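Local coordinates for protein UDP-N-acetylglucosamine 2-epimerase (Listeria monocytogenes, PDB 3OT5) that probably interconverts UDP-N-acetylglucosamine and UDP-N-acetylmannosamine by inverting the configuration at C2 of the sugar, at residues T60-A65 against N104-V109; Q93-I98 against S155-E160; P54-S59 against A387-F392; S32-R37 against P45-L50; V305-D308 against V312-E315. All coordinates share one frame; numbering follows the deposited sequence.

Contacts 1 to 4 belong to the first of two Rossmann-like domains, and contact 5 to the second. Contacts 1 and 3 share strand 57-63. Contact 4 uses the neighbouring strand 28-34, and T60 O of contact 1 is 2.9 Å from S32 N of contact 4, a probable hydrogen bond. Contacts 3 and 4 also meet, with F57 CG 3.4 Å from L50 CD2. Contacts 1 and 2 each use helix 95-113, but their centres are about 18 Å apart. The centre of contact 5 is about 23 Å from that of contact 4. In enzymes of this family the active site lies in the cleft between the two domains.

Contact 1 (T60-A65 against N104-V109)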
# COMPACT_ATOMS: atom_id res chain seq x y z
N THR A 60 2.41 -5.36 -21.36
CA THR A 60 2.67 -6.78 -21.18
C THR A 60 2.76 -7.02 -19.68
O THR A 60 3.62 -6.47 -19.00
CB THR A 60 3.97 -7.26 -21.84
OG1 THR A 60 3.94 -6.99 -23.25
CG2 THR A 60 4.16 -8.77 -21.64
N VAL A 61 1.85 -7.82 -19.15
CA VAL A 61 1.83 -8.11 -17.73
C VAL A 61 2.41 -9.49 -17.50
O VAL A 61 1.94 -10.48 -18.08
CB VAL A 61 0.43 -8.05 -17.16
CG1 VAL A 61 0.41 -8.61 -15.75
CG2 VAL A 61 -0.09 -6.59 -17.23
N VAL A 62 3.43 -9.53 -16.64
CA VAL A 62 4.14 -10.74 -16.30
C VAL A 62 3.97 -11.02 -14.81
O VAL A 62 4.31 -10.19 -13.96
CB VAL A 62 5.65 -10.58 -16.60
CG1 VAL A 62 6.39 -11.88 -16.29
CG2 VAL A 62 5.87 -10.14 -18.05
N ILE A 63 3.45 -12.20 -14.49
CA ILE A 63 3.27 -12.61 -13.11
C ILE A 63 4.39 -13.55 -12.69
O ILE A 63 4.79 -14.45 -13.44
CB ILE A 63 1.93 -13.34 -12.92
CG1 ILE A 63 0.76 -12.47 -13.38
CG2 ILE A 63 1.74 -13.71 -11.46
CD1 ILE A 63 -0.59 -13.14 -13.17
N THR A 64 4.87 -13.34 -11.47
CA THR A 64 5.94 -14.13 -10.87
C THR A 64 5.59 -14.32 -9.39
O THR A 64 6.30 -13.82 -8.52
CB THR A 64 7.32 -13.44 -10.96
OG1 THR A 64 7.23 -12.12 -10.40
CG2 THR A 64 7.78 -13.33 -12.40
N ALA A 65 4.48 -15.01 -9.14
CA ALA A 65 3.99 -15.25 -7.77
C ALA A 65 4.54 -16.54 -7.18
O ALA A 65 4.17 -17.64 -7.59
CB ALA A 65 2.45 -15.28 -7.77
N ASN A 104 16.44 -15.65 -13.99
CA ASN A 104 16.57 -16.44 -15.22
C ASN A 104 15.26 -16.48 -15.98
O ASN A 104 15.25 -16.44 -17.21
CB ASN A 104 17.06 -17.85 -14.90
CG ASN A 104 18.49 -17.86 -14.42
OD1 ASN A 104 19.36 -17.24 -15.04
ND2 ASN A 104 18.77 -18.62 -13.36
N GLY A 105 14.15 -16.53 -15.24
CA GLY A 105 12.82 -16.54 -15.84
C GLY A 105 12.57 -15.23 -16.55
O GLY A 105 12.24 -15.21 -17.73
N ILE A 106 12.74 -14.12 -15.84
CA ILE A 106 12.53 -12.80 -16.41
C ILE A 106 13.53 -12.50 -17.52
O ILE A 106 13.19 -11.87 -18.51
CB ILE A 106 12.56 -11.71 -15.34
CG1 ILE A 106 11.41 -11.92 -14.35
CG2 ILE A 106 12.44 -10.34 -15.98
CD1 ILE A 106 10.03 -11.94 -15.03
N ASN A 107 14.78 -12.94 -17.37
CA ASN A 107 15.76 -12.74 -18.43
C ASN A 107 15.19 -13.27 -19.74
O ASN A 107 15.20 -12.58 -20.77
CB ASN A 107 17.04 -13.51 -18.12
CG ASN A 107 18.12 -13.26 -19.13
OD1 ASN A 107 18.66 -12.16 -19.20
ND2 ASN A 107 18.50 -14.29 -19.88
N GLU A 108 14.67 -14.49 -19.70
CA GLU A 108 14.10 -15.14 -20.88
C GLU A 108 12.86 -14.42 -21.39
O GLU A 108 12.70 -14.22 -22.59
CB GLU A 108 13.78 -16.60 -20.56
CG GLU A 108 13.31 -17.43 -21.75
CD GLU A 108 13.08 -18.89 -21.39
OE1 GLU A 108 13.26 -19.25 -20.20
OE2 GLU A 108 12.72 -19.67 -22.29
N VAL A 109 11.98 -14.01 -20.48
CA VAL A 109 10.76 -13.31 -20.90
C VAL A 109 11.10 -11.99 -21.58
O VAL A 109 10.53 -11.67 -22.62
CB VAL A 109 9.80 -13.08 -19.71
CG1 VAL A 109 8.63 -12.19 -20.13
CG2 VAL A 109 9.29 -14.41 -19.20
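No ring or amide lies where V62 and T64 meet I106 and V109, so there are no faces or edges to cover. The groups that touch are methyls. V62 sends one methyl to each helix residue. Its CG2 meets CG1 of V109 at 4.0 Å, and these two side chains reach toward each other tip to tip. Its CG1 lies 3.9 Å from CD1 of I106, on a slanting approach. The fork of V62 can serve both partners because CG1 stands anti to the backbone N (chi1 -177°) while CG2 lies beside that N. I106 and V109 are three residues apart, so they sit on one side of the helix.

The contact joins strand 57-63 of a parallel Rossmann-type sheet to helix 95-113, which packs on one face of that sheet. V62 and T64 are two residues apart and both point toward the helix. I63, between them, points away and packs on P82.

T64 meets I106 at about a right angle. Its methyl CG2 is 3.7 Å from I106 CD1, so CD1 is shared by V62 and T64. The CD1 end is bent round by chi2 of I106 (-57°). No hydrogen bond crosses between the segments, and all four touching residues are buried. Helix 125-136 packs alongside: A130 and A133 touch I106, and T126 touches T64. The strand itself is held at its edges by backbone bonds, with S32 bonded to V62 and I84 to V61.

Contact 2 (Q93-I98 against S155-E160); sequences QTLAEI and SPFPEE
L95 in the first turn of helix 95-113 faces P158, the residue just before helix 159-169, with their CA atoms 9.0 Å apart. One methyl of L95 makes the contact. CD2 lies 3.8 Å from P158 CG and 4.0 Å from F157 CZ. It comes to the F157 ring obliquely. The side chain is sent across with CG anti to the backbone N (chi1 -168°). The F157 ring is covered on one face by its own neighbour: P158 CB stands 4.0 Å above the plane of the F157 ring, over its centre. The peptide bond between F157 and P158 is cis.

Both segments are helix starts in the Rossmann-like first domain. The start at 95 has a capping box. E97 N donates to T94 OG1 over 3.2 Å. In return T94 N donates to E97 OE2 over 3.0 Å, reaching that oxygen from above the carboxylate plane. This box fixes the first turn that carries L95. T125 of helix 125-136 touches both L95 and P158. The contact is at the surface, and L95, F157 and P158 also touch a crystal neighbour.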
# COMPACT_ATOMS: atom_id res chain seq x y z
N GLN A 93 12.06 -22.78 -0.75
CA GLN A 93 13.20 -22.30 -1.51
C GLN A 93 13.93 -21.19 -0.78
O GLN A 93 13.30 -20.33 -0.15
CB GLN A 93 12.74 -21.81 -2.89
CG GLN A 93 11.92 -22.84 -3.69
CD GLN A 93 12.66 -24.15 -3.92
OE1 GLN A 93 12.04 -25.18 -4.25
NE2 GLN A 93 13.98 -24.14 -3.75
N THR A 94 15.26 -21.20 -0.87
CA THR A 94 16.06 -20.19 -0.22
C THR A 94 15.93 -18.89 -0.99
O THR A 94 15.36 -18.85 -2.10
CB THR A 94 17.56 -20.55 -0.15
OG1 THR A 94 18.14 -20.44 -1.46
CG2 THR A 94 17.77 -21.97 0.43
N LEU A 95 16.48 -17.83 -0.41
CA LEU A 95 16.45 -16.53 -1.02
C LEU A 95 17.29 -16.53 -2.30
O LEU A 95 16.92 -15.91 -3.31
CB LEU A 95 16.98 -15.52 -0.03
CG LEU A 95 16.75 -14.08 -0.44
CD1 LEU A 95 15.29 -13.88 -0.92
CD2 LEU A 95 17.07 -13.18 0.74
N ALA A 96 18.41 -17.24 -2.25
CA ALA A 96 19.30 -17.34 -3.39
C ALA A 96 18.60 -18.01 -4.57
O ALA A 96 18.76 -17.61 -5.70
CB ALA A 96 20.55 -18.14 -3.02
N GLU A 97 17.81 -19.04 -4.27
CA GLU A 97 17.11 -19.80 -5.30
C GLU A 97 15.95 -19.04 -5.92
O GLU A 97 15.75 -19.13 -7.13
CB GLU A 97 16.65 -21.13 -4.72
CG GLU A 97 17.79 -22.05 -4.41
CD GLU A 97 17.40 -23.22 -3.52
OE1 GLU A 97 18.16 -24.21 -3.49
OE2 GLU A 97 16.33 -23.13 -2.86
N ILE A 98 15.21 -18.32 -5.09
CA ILE A 98 14.09 -17.52 -5.55
C ILE A 98 14.62 -16.48 -6.52
O ILE A 98 14.08 -16.26 -7.60
CB ILE A 98 13.37 -16.83 -4.36
CG1 ILE A 98 12.69 -17.87 -3.46
CG2 ILE A 98 12.32 -15.84 -4.85
CD1 ILE A 98 12.06 -17.27 -2.17
N SER A 155 17.30 -4.42 8.08
CA SER A 155 15.97 -4.15 8.64
C SER A 155 15.26 -3.04 7.88
O SER A 155 15.59 -1.86 8.06
CB SER A 155 16.07 -3.78 10.12
OG SER A 155 14.77 -3.51 10.63
N PRO A 156 14.29 -3.42 7.03
CA PRO A 156 13.85 -4.80 6.78
C PRO A 156 14.77 -5.58 5.83
O PRO A 156 15.38 -5.01 4.93
CB PRO A 156 12.48 -4.63 6.14
CG PRO A 156 12.55 -3.27 5.48
CD PRO A 156 13.42 -2.43 6.36
N PHE A 157 14.84 -6.88 6.05
CA PHE A 157 15.65 -7.79 5.26
C PHE A 157 14.76 -8.74 4.48
O PHE A 157 13.90 -9.39 5.07
CB PHE A 157 16.58 -8.62 6.16
CG PHE A 157 17.36 -9.66 5.40
CD1 PHE A 157 18.58 -9.35 4.82
CD2 PHE A 157 16.84 -10.93 5.23
CE1 PHE A 157 19.29 -10.28 4.11
CE2 PHE A 157 17.55 -11.88 4.52
CZ PHE A 157 18.78 -11.54 3.94
N PRO A 158 14.98 -8.86 3.16
CA PRO A 158 15.99 -8.19 2.36
C PRO A 158 15.46 -6.96 1.64
O PRO A 158 16.13 -6.45 0.72
CB PRO A 158 16.36 -9.25 1.33
CG PRO A 158 15.08 -10.00 1.10
CD PRO A 158 14.33 -9.95 2.41
N GLU A 159 14.31 -6.46 2.08
CA GLU A 159 13.66 -5.34 1.42
C GLU A 159 14.46 -4.04 1.33
O GLU A 159 14.40 -3.37 0.31
CB GLU A 159 12.27 -5.07 2.01
CG GLU A 159 11.21 -6.14 1.74
CD GLU A 159 11.33 -7.40 2.61
OE1 GLU A 159 12.06 -7.38 3.64
OE2 GLU A 159 10.67 -8.40 2.29
N GLU A 160 15.18 -3.66 2.38
CA GLU A 160 15.98 -2.43 2.29
C GLU A 160 17.03 -2.59 1.19
O GLU A 160 17.21 -1.71 0.33
CB GLU A 160 16.66 -2.11 3.61
CG GLU A 160 17.61 -0.90 3.59
CD GLU A 160 16.92 0.45 3.37
OE1 GLU A 160 15.68 0.53 3.33
OE2 GLU A 160 17.65 1.45 3.26

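Contact 3 (P54-S59 against A387-F392); sequences PETFES and AIKSHF
F57 and K389 carry most of this contact, and T56 adds a smaller share. F57 opens strand 57-63. Its ring, rather than its CB, reaches the helix. The methylene CG of K389 lies 3.5 Å from F57 CZ, and the two side chains cross at about a right angle. The lysine thus meets the ring through the apolar part of its chain. I388 comes to the ring at its edge, near the plane, with its methyl CG2 4.1 Å from F57 CE1. One face of the ring is covered from within its own segment, because T56 CG2 stands 3.8 Å above the plane of the F57 ring, over its centre.

Beyond CG the K389 chain bends twice (chi3 57°, chi4 62°). This brings NZ beside T56, but its distance to T56 OG1 is 4.0 Å and there is no hydrogen bond between them. Each polar end has a partner outside the segments. K389 NZ forms a salt bridge with E393 OE1. T56 OG1 is hydrogen-bonded to E53 OE1, and E53 also makes a long, weak ion pair with K389 NZ. F57 is buried further by I28 and V30 of strand 28-34.

Segment 387-392 lies 328 residues beyond segment 54-59, after the second domain, yet it packs against the sheet of the first. This return of the C-terminal helix to the N-terminal domain is characteristic of the GT-B fold, to which this epimerase family is related.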
# COMPACT_ATOMS: atom_id res chain seq x y z
N PRO A 54 -3.90 3.01 -25.43
CA PRO A 54 -3.35 2.00 -26.32
C PRO A 54 -2.73 2.56 -27.60
O PRO A 54 -2.01 1.84 -28.27
CB PRO A 54 -4.56 1.14 -26.66
CG PRO A 54 -5.71 2.09 -26.56
CD PRO A 54 -5.37 2.94 -25.38
N GLU A 55 -3.02 3.82 -27.95
CA GLU A 55 -2.41 4.41 -29.14
C GLU A 55 -0.92 4.68 -28.89
O GLU A 55 -0.16 4.86 -29.84
CB GLU A 55 -3.10 5.70 -29.62
CG GLU A 55 -3.09 6.95 -28.70
CD GLU A 55 -4.14 6.92 -27.59
OE1 GLU A 55 -4.61 5.83 -27.21
OE2 GLU A 55 -4.51 8.03 -27.11
N THR A 56 -0.54 4.71 -27.62
CA THR A 56 0.83 4.99 -27.23
C THR A 56 1.54 3.78 -26.64
O THR A 56 2.68 3.53 -26.95
CB THR A 56 0.88 6.05 -26.11
OG1 THR A 56 0.20 7.24 -26.52
CG2 THR A 56 2.32 6.38 -25.73
N PHE A 57 0.84 3.05 -25.77
CA PHE A 57 1.43 1.92 -25.07
C PHE A 57 0.92 0.54 -25.42
O PHE A 57 -0.22 0.33 -25.79
CB PHE A 57 1.19 2.07 -23.57
CG PHE A 57 1.76 3.33 -22.97
CD1 PHE A 57 3.11 3.44 -22.71
CD2 PHE A 57 0.92 4.38 -22.61
CE1 PHE A 57 3.62 4.58 -22.14
CE2 PHE A 57 1.43 5.53 -22.04
CZ PHE A 57 2.77 5.63 -21.80
N GLU A 58 1.83 -0.41 -25.25
CA GLU A 58 1.56 -1.81 -25.42
C GLU A 58 1.87 -2.34 -24.01
O GLU A 58 2.96 -2.14 -23.50
CB GLU A 58 2.47 -2.40 -26.48
CG GLU A 58 2.26 -3.89 -26.77
CD GLU A 58 3.02 -4.37 -28.01
OE1 GLU A 58 3.43 -3.51 -28.84
OE2 GLU A 58 3.17 -5.60 -28.18
N SER A 59 0.88 -2.92 -23.35
CA SER A 59 1.07 -3.42 -21.99
C SER A 59 1.27 -4.93 -21.91
O SER A 59 0.43 -5.67 -22.35
CB SER A 59 -0.12 -3.03 -21.12
OG SER A 59 0.06 -3.46 -19.79
N ALA A 387 5.48 10.48 -17.19
CA ALA A 387 6.91 10.42 -16.99
C ALA A 387 7.55 9.50 -18.06
O ALA A 387 8.52 9.87 -18.73
CB ALA A 387 7.22 9.90 -15.57
N ILE A 388 6.96 8.33 -18.26
CA ILE A 388 7.46 7.40 -19.27
C ILE A 388 7.29 8.01 -20.67
O ILE A 388 8.22 7.95 -21.49
CB ILE A 388 6.77 6.03 -19.18
CG1 ILE A 388 7.09 5.37 -17.84
CG2 ILE A 388 7.22 5.12 -20.32
CD1 ILE A 388 6.35 4.08 -17.59
N LYS A 389 6.13 8.61 -20.95
CA LYS A 389 5.92 9.26 -22.26
C LYS A 389 6.98 10.33 -22.46
O LYS A 389 7.56 10.43 -23.53
CB LYS A 389 4.56 9.94 -22.37
CG LYS A 389 3.38 9.04 -22.57
CD LYS A 389 2.06 9.83 -22.60
CE LYS A 389 2.01 10.92 -23.67
NZ LYS A 389 2.14 10.42 -25.06
N SER A 390 7.21 11.11 -21.41
CA SER A 390 8.21 12.19 -21.42
C SER A 390 9.57 11.73 -21.91
O SER A 390 10.25 12.45 -22.61
CB SER A 390 8.38 12.75 -20.01
OG SER A 390 9.48 13.65 -19.98
N HIS A 391 9.97 10.53 -21.51
CA HIS A 391 11.26 10.00 -21.91
C HIS A 391 11.26 9.50 -23.35
O HIS A 391 12.12 9.86 -24.13
CB HIS A 391 11.68 8.86 -20.97
CG HIS A 391 12.94 8.17 -21.39
ND1 HIS A 391 14.19 8.61 -21.00
CD2 HIS A 391 13.15 7.08 -22.16
CE1 HIS A 391 15.11 7.82 -21.52
NE2 HIS A 391 14.50 6.89 -22.24
N PHE A 392 10.26 8.70 -23.72
CA PHE A 392 10.22 8.14 -25.08
C PHE A 392 9.75 9.04 -26.21
O PHE A 392 10.27 8.94 -27.32
CB PHE A 392 9.40 6.86 -25.09
CG PHE A 392 10.05 5.73 -24.36
CD1 PHE A 392 11.05 4.99 -24.97
CD2 PHE A 392 9.65 5.40 -23.07
CE1 PHE A 392 11.65 3.95 -24.29
CE2 PHE A 392 10.25 4.35 -22.40
CZ PHE A 392 11.25 3.63 -23.00

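Contact 4 (S32-R37 against P45-L50); sequences SIFGTR and PLVLAL
F34 has CG between its backbone N and carbonyl carbon, with chi1 at 42°, and this turns the ring edge to V47. V47 has chi1 at 174°, which sets its CG2 beside its own backbone N and facing the strand. The two side chains meet at about a right angle. V47 CG2 lies 4.1 Å from F34 CE2, at the edge of the ring and near its plane. The same methyl also serves S32: V47 CG2 is 4.0 Å from S32 CB. The hydroxyl of S32 sits against apolar groups, with S32 OG 4.1 Å from L50 CD1. No hydrogen bond joins the segments.

The contact ties the first strand, 28-34, to the first helix, 37-51, within the beta-alpha-beta unit that runs on to strand 57-63 and opens this Rossmann-like domain. Strand 32-34 and helix 45-50 run nearly antiparallel, at 159°. Their axes come within 10.2 Å. S32 and F34 are two residues apart, so they point to the same side, onto the helix.

The turn into the helix follows directly, with T36 at the N-cap position; its OG1 takes a weak hydrogen bond from E39 N. R37 reaches the second domain, where its NH2 forms a salt bridge with D291 OD1. M43 packs on both S32 and F34, and L385 of helix 380-392 lies against L50.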
# COMPACT_ATOMS: atom_id res chain seq x y z
N SER A 32 5.08 -4.84 -17.14
CA SER A 32 4.88 -4.64 -15.71
C SER A 32 4.98 -5.97 -15.02
O SER A 32 4.25 -6.91 -15.35
CB SER A 32 3.53 -3.99 -15.45
OG SER A 32 3.50 -2.71 -16.07
N ILE A 33 5.88 -6.05 -14.06
CA ILE A 33 6.09 -7.27 -13.34
C ILE A 33 5.59 -7.19 -11.91
O ILE A 33 5.91 -6.25 -11.19
CB ILE A 33 7.59 -7.60 -13.25
CG1 ILE A 33 8.22 -7.62 -14.64
CG2 ILE A 33 7.81 -8.94 -12.55
CD1 ILE A 33 9.69 -7.89 -14.63
N PHE A 34 4.76 -8.15 -11.53
CA PHE A 34 4.32 -8.22 -10.13
C PHE A 34 4.26 -9.67 -9.66
O PHE A 34 3.87 -10.58 -10.40
CB PHE A 34 3.07 -7.37 -9.80
CG PHE A 34 1.98 -7.40 -10.83
CD1 PHE A 34 0.97 -8.32 -10.76
CD2 PHE A 34 1.94 -6.44 -11.83
CE1 PHE A 34 -0.06 -8.31 -11.68
CE2 PHE A 34 0.94 -6.42 -12.75
CZ PHE A 34 -0.07 -7.36 -12.68
N GLY A 35 4.69 -9.87 -8.42
CA GLY A 35 4.77 -11.20 -7.84
C GLY A 35 4.04 -11.47 -6.54
O GLY A 35 4.15 -12.56 -6.02
N THR A 36 3.33 -10.48 -6.00
CA THR A 36 2.56 -10.69 -4.77
C THR A 36 1.22 -9.97 -4.90
O THR A 36 1.05 -9.15 -5.80
CB THR A 36 3.29 -10.19 -3.50
OG1 THR A 36 3.49 -8.78 -3.57
CG2 THR A 36 4.64 -10.88 -3.33
N ARG A 37 0.29 -10.28 -4.00
CA ARG A 37 -1.03 -9.67 -4.04
C ARG A 37 -0.91 -8.15 -3.82
O ARG A 37 -1.49 -7.38 -4.56
CB ARG A 37 -1.98 -10.31 -3.02
CG ARG A 37 -3.47 -10.01 -3.31
CD ARG A 37 -4.43 -10.47 -2.19
NE ARG A 37 -4.30 -9.65 -0.98
CZ ARG A 37 -5.02 -9.81 0.14
NH1 ARG A 37 -4.82 -9.00 1.17
NH2 ARG A 37 -5.95 -10.76 0.23
N PRO A 45 -3.39 -0.41 -11.11
CA PRO A 45 -3.80 0.91 -11.56
C PRO A 45 -2.91 1.45 -12.68
O PRO A 45 -3.39 2.11 -13.59
CB PRO A 45 -3.64 1.79 -10.31
CG PRO A 45 -3.66 0.88 -9.20
CD PRO A 45 -3.02 -0.39 -9.69
N LEU A 46 -1.63 1.16 -12.58
CA LEU A 46 -0.65 1.58 -13.56
C LEU A 46 -0.94 0.82 -14.86
O LEU A 46 -0.93 1.41 -15.96
CB LEU A 46 0.75 1.29 -13.03
CG LEU A 46 1.98 1.91 -13.68
CD1 LEU A 46 1.84 3.43 -13.79
CD2 LEU A 46 3.22 1.53 -12.86
N VAL A 47 -1.24 -0.47 -14.75
CA VAL A 47 -1.56 -1.26 -15.93
C VAL A 47 -2.83 -0.68 -16.57
O VAL A 47 -2.89 -0.51 -17.79
CB VAL A 47 -1.72 -2.75 -15.61
CG1 VAL A 47 -2.21 -3.50 -16.84
CG2 VAL A 47 -0.41 -3.31 -15.11
N LEU A 48 -3.84 -0.37 -15.75
CA LEU A 48 -5.07 0.24 -16.27
C LEU A 48 -4.76 1.51 -17.03
O LEU A 48 -5.26 1.70 -18.14
CB LEU A 48 -6.07 0.59 -15.16
CG LEU A 48 -6.84 -0.53 -14.47
CD1 LEU A 48 -7.87 0.09 -13.51
CD2 LEU A 48 -7.53 -1.40 -15.50
N ALA A 49 -3.96 2.39 -16.43
CA ALA A 49 -3.57 3.66 -17.07
C ALA A 49 -2.93 3.42 -18.45
O ALA A 49 -3.22 4.15 -19.41
CB ALA A 49 -2.63 4.42 -16.18
N LEU A 50 -2.07 2.42 -18.54
CA LEU A 50 -1.42 2.06 -19.80
C LEU A 50 -2.47 1.59 -20.80
O LEU A 50 -2.41 1.92 -21.98
CB LEU A 50 -0.40 0.95 -19.60
CG LEU A 50 0.89 1.32 -18.88
CD1 LEU A 50 1.63 0.07 -18.38
CD2 LEU A 50 1.76 2.16 -19.81

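Contact 5 (V305-D308 against V312-E315)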
# COMPACT_ATOMS: atom_id res chain seq x y z
N VAL A 305 -10.10 4.83 12.09
CA VAL A 305 -9.44 3.54 12.08
C VAL A 305 -8.22 3.56 12.96
O VAL A 305 -7.48 4.54 12.99
CB VAL A 305 -9.04 3.12 10.64
CG1 VAL A 305 -8.25 4.20 9.97
CG2 VAL A 305 -8.25 1.78 10.63
N PHE A 306 -8.05 2.49 13.73
CA PHE A 306 -6.88 2.28 14.58
C PHE A 306 -6.08 1.23 13.86
O PHE A 306 -6.61 0.19 13.56
CB PHE A 306 -7.23 1.65 15.92
CG PHE A 306 -7.92 2.56 16.90
CD1 PHE A 306 -7.18 3.46 17.66
CD2 PHE A 306 -9.28 2.46 17.13
CE1 PHE A 306 -7.81 4.28 18.61
CE2 PHE A 306 -9.92 3.26 18.06
CZ PHE A 306 -9.18 4.18 18.80
N THR A 307 -4.80 1.48 13.63
CA THR A 307 -4.00 0.50 12.94
C THR A 307 -2.53 0.69 13.19
O THR A 307 -2.10 1.74 13.68
CB THR A 307 -4.20 0.63 11.39
OG1 THR A 307 -3.67 -0.52 10.72
CG2 THR A 307 -3.54 1.87 10.87
N ASP A 308 -1.78 -0.36 12.92
CA ASP A 308 -0.34 -0.29 12.98
C ASP A 308 0.17 -0.68 11.58
O ASP A 308 1.36 -0.92 11.38
CB ASP A 308 0.23 -1.19 14.07
CG ASP A 308 -0.04 -2.66 13.82
OD1 ASP A 308 -0.58 -3.01 12.75
OD2 ASP A 308 0.33 -3.47 14.70
N VAL A 312 -2.48 1.05 5.44
CA VAL A 312 -3.69 1.72 5.90
C VAL A 312 -3.46 3.21 6.19
O VAL A 312 -4.36 4.01 6.03
CB VAL A 312 -4.31 1.01 7.12
CG1 VAL A 312 -5.47 1.80 7.70
CG2 VAL A 312 -4.76 -0.41 6.74
N GLN A 313 -2.25 3.56 6.64
CA GLN A 313 -1.91 4.94 6.92
C GLN A 313 -1.87 5.77 5.64
O GLN A 313 -2.08 6.97 5.67
CB GLN A 313 -0.55 5.02 7.63
CG GLN A 313 -0.59 4.39 9.04
CD GLN A 313 0.77 4.21 9.66
OE1 GLN A 313 1.56 5.14 9.74
NE2 GLN A 313 1.05 3.00 10.12
N GLU A 314 -1.63 5.12 4.51
CA GLU A 314 -1.58 5.84 3.26
C GLU A 314 -2.88 5.78 2.48
O GLU A 314 -3.19 6.71 1.74
CB GLU A 314 -0.45 5.30 2.40
CG GLU A 314 0.89 5.40 3.10
CD GLU A 314 2.05 4.94 2.25
OE1 GLU A 314 3.12 4.67 2.84
OE2 GLU A 314 1.90 4.85 1.01
N GLU A 315 -3.63 4.70 2.68
CA GLU A 315 -4.90 4.46 1.99
C GLU A 315 -6.10 5.06 2.67
O GLU A 315 -6.95 5.65 2.00
CB GLU A 315 -5.11 2.95 1.82
CG GLU A 315 -4.07 2.32 0.91
CD GLU A 315 -4.06 0.79 0.94
OE1 GLU A 315 -3.11 0.22 0.41
OE2 GLU A 315 -4.97 0.17 1.51
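V305 begins the contact by meeting V312 with a methyl: V305 CG2 lies 4.0 Å from V312 CG1, and the side chains approach at a slant. The two segments are the strand and helix of the beta-alpha-beta unit formed by strand 302-307, helix 310-315 and strand 323-325. This unit is part of the parallel sheet of the second Rossmann-like domain.

F306 points away from the helix. It packs on V248 and I251 of helix 240-254, on the other side of the strand.

T307 points back toward the helix and has the closest approach. Its methyl CG2 is 3.7 Å from V312 CG1, so this V312 methyl touches both V305 and T307. The hydroxyl is set anti to the backbone N (chi1 -166°). There T307 OG1 is 4.0 Å from V312 CB, and its polar partners are T230 OG1 and S309 N. The methyl meets V312 while the oxygen is bonded to T230 and S309.

D308 follows the last strand residue, and its side chain points away from the helix. OD1 accepts from H232 N, and OD2 accepts from R233 N and N236 ND2. Three bonds, from H232, R233 and N236, therefore hold the carboxylate. Only the backbone of D308 faces Q313, whose chain is extended beyond CG. Q313 NE2 is 4.1 Å from D308 O, too far for a hydrogen bond, and donates instead to S309 O.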